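Local structure of putative outer membrane protein (LpxR) (Salmonella typhimurium, 3FID) at residues E116-N119 with R120-I124. The protein probably removes acyl chains from the lipid A part of lipopolysaccharide as a metal-binding enzyme of the outer membrane. Residues are numbered along the deposited sequence; the frame is centred on the assembly and turned at random.
Sequences EVQN and RAHRI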
ATOM      1  N   GLU A 116       2.907  -0.676  20.308  1.00 13.54           N
ATOM      2  CA  GLU A 116       3.453   0.567  20.861  1.00 12.88           C
ATOM      3  C   GLU A 116       2.877   1.783  20.145  1.00 12.58           C
ATOM      4  O   GLU A 116       2.382   2.677  20.786  1.00 12.11           O
ATOM      5  CB  GLU A 116       4.987   0.560  20.794  1.00 13.82           C
ATOM      6  CG  GLU A 116       5.674  -0.463  21.743  1.00 13.80           C
ATOM      7  CD  GLU A 116       5.876  -1.861  21.129  1.00 19.17           C
ATOM      8  OE1 GLU A 116       5.162  -2.254  20.168  1.00 17.60           O
ATOM      9  OE2 GLU A 116       6.756  -2.599  21.629  1.00 19.09           O
ATOM     10  N   VAL A 117       2.901   1.772  18.808  1.00 12.57           N
ATOM     11  CA  VAL A 117       2.408   2.886  17.999  1.00 12.32           C
ATOM     12  C   VAL A 117       0.912   3.113  18.163  1.00 13.07           C
ATOM     13  O   VAL A 117       0.468   4.263  18.365  1.00 13.13           O
ATOM     14  CB  VAL A 117       2.775   2.716  16.502  1.00 11.38           C
ATOM     15  CG1 VAL A 117       2.018   3.704  15.619  1.00 11.43           C
ATOM     16  CG2 VAL A 117       4.287   2.892  16.312  1.00 13.54           C
ATOM     17  N   GLN A 118       0.130   2.033  18.069  1.00 13.94           N
ATOM     18  CA  GLN A 118      -1.331   2.157  18.200  1.00 14.40           C
ATOM     19  C   GLN A 118      -1.764   2.529  19.605  1.00 14.19           C
ATOM     20  O   GLN A 118      -2.589   3.409  19.765  1.00 14.26           O
ATOM     21  CB  GLN A 118      -2.084   0.907  17.717  1.00 13.17           C
ATOM     22  CG  GLN A 118      -3.592   1.210  17.485  1.00 14.62           C
ATOM     23  CD  GLN A 118      -4.401  -0.039  17.171  1.00 15.76           C
ATOM     24  OE1 GLN A 118      -4.544  -0.942  18.015  1.00 17.99           O
ATOM     25  NE2 GLN A 118      -4.964  -0.081  15.968  1.00 17.16           N
ATOM     26  N   ASN A 119      -1.180   1.894  20.621  1.00 13.95           N
ATOM     27  CA  ASN A 119      -1.473   2.278  22.004  1.00 14.59           C
ATOM     28  C   ASN A 119      -1.181   3.770  22.259  1.00 14.82           C
ATOM     29  O   ASN A 119      -1.967   4.481  22.914  1.00 15.27           O
ATOM     30  CB  ASN A 119      -0.688   1.416  22.990  1.00 15.12           C
ATOM     31  CG  ASN A 119      -1.311   0.047  23.221  1.00 16.09           C
ATOM     32  OD1 ASN A 119      -2.239  -0.361  22.534  1.00 19.21           O
ATOM     33  ND2 ASN A 119      -0.770  -0.678  24.182  1.00 16.67           N
ATOM     34  N   ARG A 120      -0.050   4.247  21.738  1.00 14.31           N
ATOM     35  CA  ARG A 120       0.324   5.654  21.849  1.00 14.85           C
ATOM     36  C   ARG A 120      -0.764   6.545  21.252  1.00 15.18           C
ATOM     37  O   ARG A 120      -1.186   7.523  21.872  1.00 14.87           O
ATOM     38  CB  ARG A 120       1.659   5.896  21.124  1.00 14.75           C
ATOM     39  CG  ARG A 120       2.036   7.375  20.941  1.00 15.31           C
ATOM     40  CD  ARG A 120       3.363   7.486  20.168  1.00 13.98           C
ATOM     41  NE  ARG A 120       3.817   8.872  20.031  1.00 14.08           N
ATOM     42  CZ  ARG A 120       3.368   9.719  19.101  1.00 17.96           C
ATOM     43  NH1 ARG A 120       2.414   9.331  18.239  1.00 18.75           N
ATOM     44  NH2 ARG A 120       3.853  10.960  19.033  1.00 16.95           N
ATOM     45  N   ALA A 121      -1.191   6.206  20.035  1.00 15.76           N
ATOM     46  CA  ALA A 121      -2.137   7.017  19.257  1.00 16.89           C
ATOM     47  C   ALA A 121      -3.458   7.146  20.005  1.00 17.70           C
ATOM     48  O   ALA A 121      -4.032   8.247  20.140  1.00 18.18           O
ATOM     49  CB  ALA A 121      -2.358   6.364  17.883  1.00 16.91           C
ATOM     50  N   HIS A 122      -3.916   6.000  20.498  1.00 18.88           N
ATOM     51  CA  HIS A 122      -5.130   5.870  21.276  1.00 21.12           C
ATOM     52  C   HIS A 122      -5.053   6.643  22.575  1.00 21.19           C
ATOM     53  O   HIS A 122      -5.980   7.368  22.893  1.00 22.39           O
ATOM     54  CB  HIS A 122      -5.452   4.383  21.510  1.00 20.85           C
ATOM     55  CG  HIS A 122      -5.938   3.682  20.273  1.00 23.76           C
ATOM     56  ND1 HIS A 122      -6.472   2.408  20.288  1.00 25.16           N
ATOM     57  CD2 HIS A 122      -6.000   4.099  18.981  1.00 25.21           C
ATOM     58  CE1 HIS A 122      -6.823   2.065  19.061  1.00 23.54           C
ATOM     59  NE2 HIS A 122      -6.548   3.073  18.250  1.00 25.12           N
ATOM     60  N   ARG A 123      -3.949   6.518  23.309  1.00 22.10           N
ATOM     61  CA  ARG A 123      -3.771   7.278  24.555  1.00 23.01           C
ATOM     62  C   ARG A 123      -3.855   8.784  24.291  1.00 23.63           C
ATOM     63  O   ARG A 123      -4.532   9.521  25.023  1.00 23.56           O
ATOM     64  CB  ARG A 123      -2.443   6.913  25.245  1.00 22.91           C
ATOM     65  CG  ARG A 123      -2.204   7.654  26.582  1.00 22.91           C
ATOM     66  CD  ARG A 123      -0.878   7.260  27.225  1.00 23.41           C
ATOM     67  NE  ARG A 123       0.254   7.306  26.293  1.00 23.42           N
ATOM     68  CZ  ARG A 123       0.823   8.422  25.855  1.00 21.48           C
ATOM     69  NH1 ARG A 123       1.852   8.353  25.007  1.00 23.05           N
ATOM     70  NH2 ARG A 123       0.354   9.596  26.245  1.00 19.46           N
ATOM     71  N   ILE A 124      -3.179   9.231  23.234  1.00 24.35           N
ATOM     72  CA  ILE A 124      -3.160  10.650  22.860  1.00 25.45           C
ATOM     73  C   ILE A 124      -4.577  11.175  22.562  1.00 27.24           C
ATOM     74  O   ILE A 124      -4.931  12.274  22.995  1.00 26.95           O
ATOM     75  CB  ILE A 124      -2.181  10.930  21.682  1.00 25.27           C
ATOM     76  CG1 ILE A 124      -0.726  10.725  22.126  1.00 24.76           C
ATOM     77  CG2 ILE A 124      -2.356  12.349  21.137  1.00 23.83           C
ATOM     78  CD1 ILE A 124       0.317  10.849  20.983  1.00 25.35           C
TER
HETATM   79  O   HOH W   1       1.300   6.743  17.617  1.00  8.75           O
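Q118 and H122 meet one turn apart on helix 114-125, a helix in the connection between strands 97-108 and 140-157 of the LpxR outer-membrane beta-barrel, and they illustrate how a helix lying on the protein surface divides into a packed and a looser side. On the packed side, CG of Q118 lies over one face of the H122 imidazole, offset toward the rim, in a CH-pi contact 3.8 Å from the ring centroid. With CG of Q118 anti to the backbone N (chi1 -164°) and the chain extended beyond it, the amide passes above the CE1 rim of the ring, its plane 13° from that of the imidazole. Q118 OE1 is held by W133 NE1, which fixes the end of this buried side chain, while Y130 meets the H122 ring edge-to-face. A zinc ion, probably the one bound by D10 and T34, lies about 5 Å from the Q118 side chain. In the backbone between them, H122 N donates to Q118 O over 3.0 Å, nearly straight at 170°. The other side is looser and carries R120, whose extended side chain reaches the surface. I124 CD1 sits over the centre of one guanidinium face, 3.7 Å above its plane. V117 O takes two donors: A121 N at 3.1 Å, and a water that gives it a hydrogen bond of 2.7 Å. That same water, in the guanidinium plane, accepts from R120 NH1 at 2.9 Å.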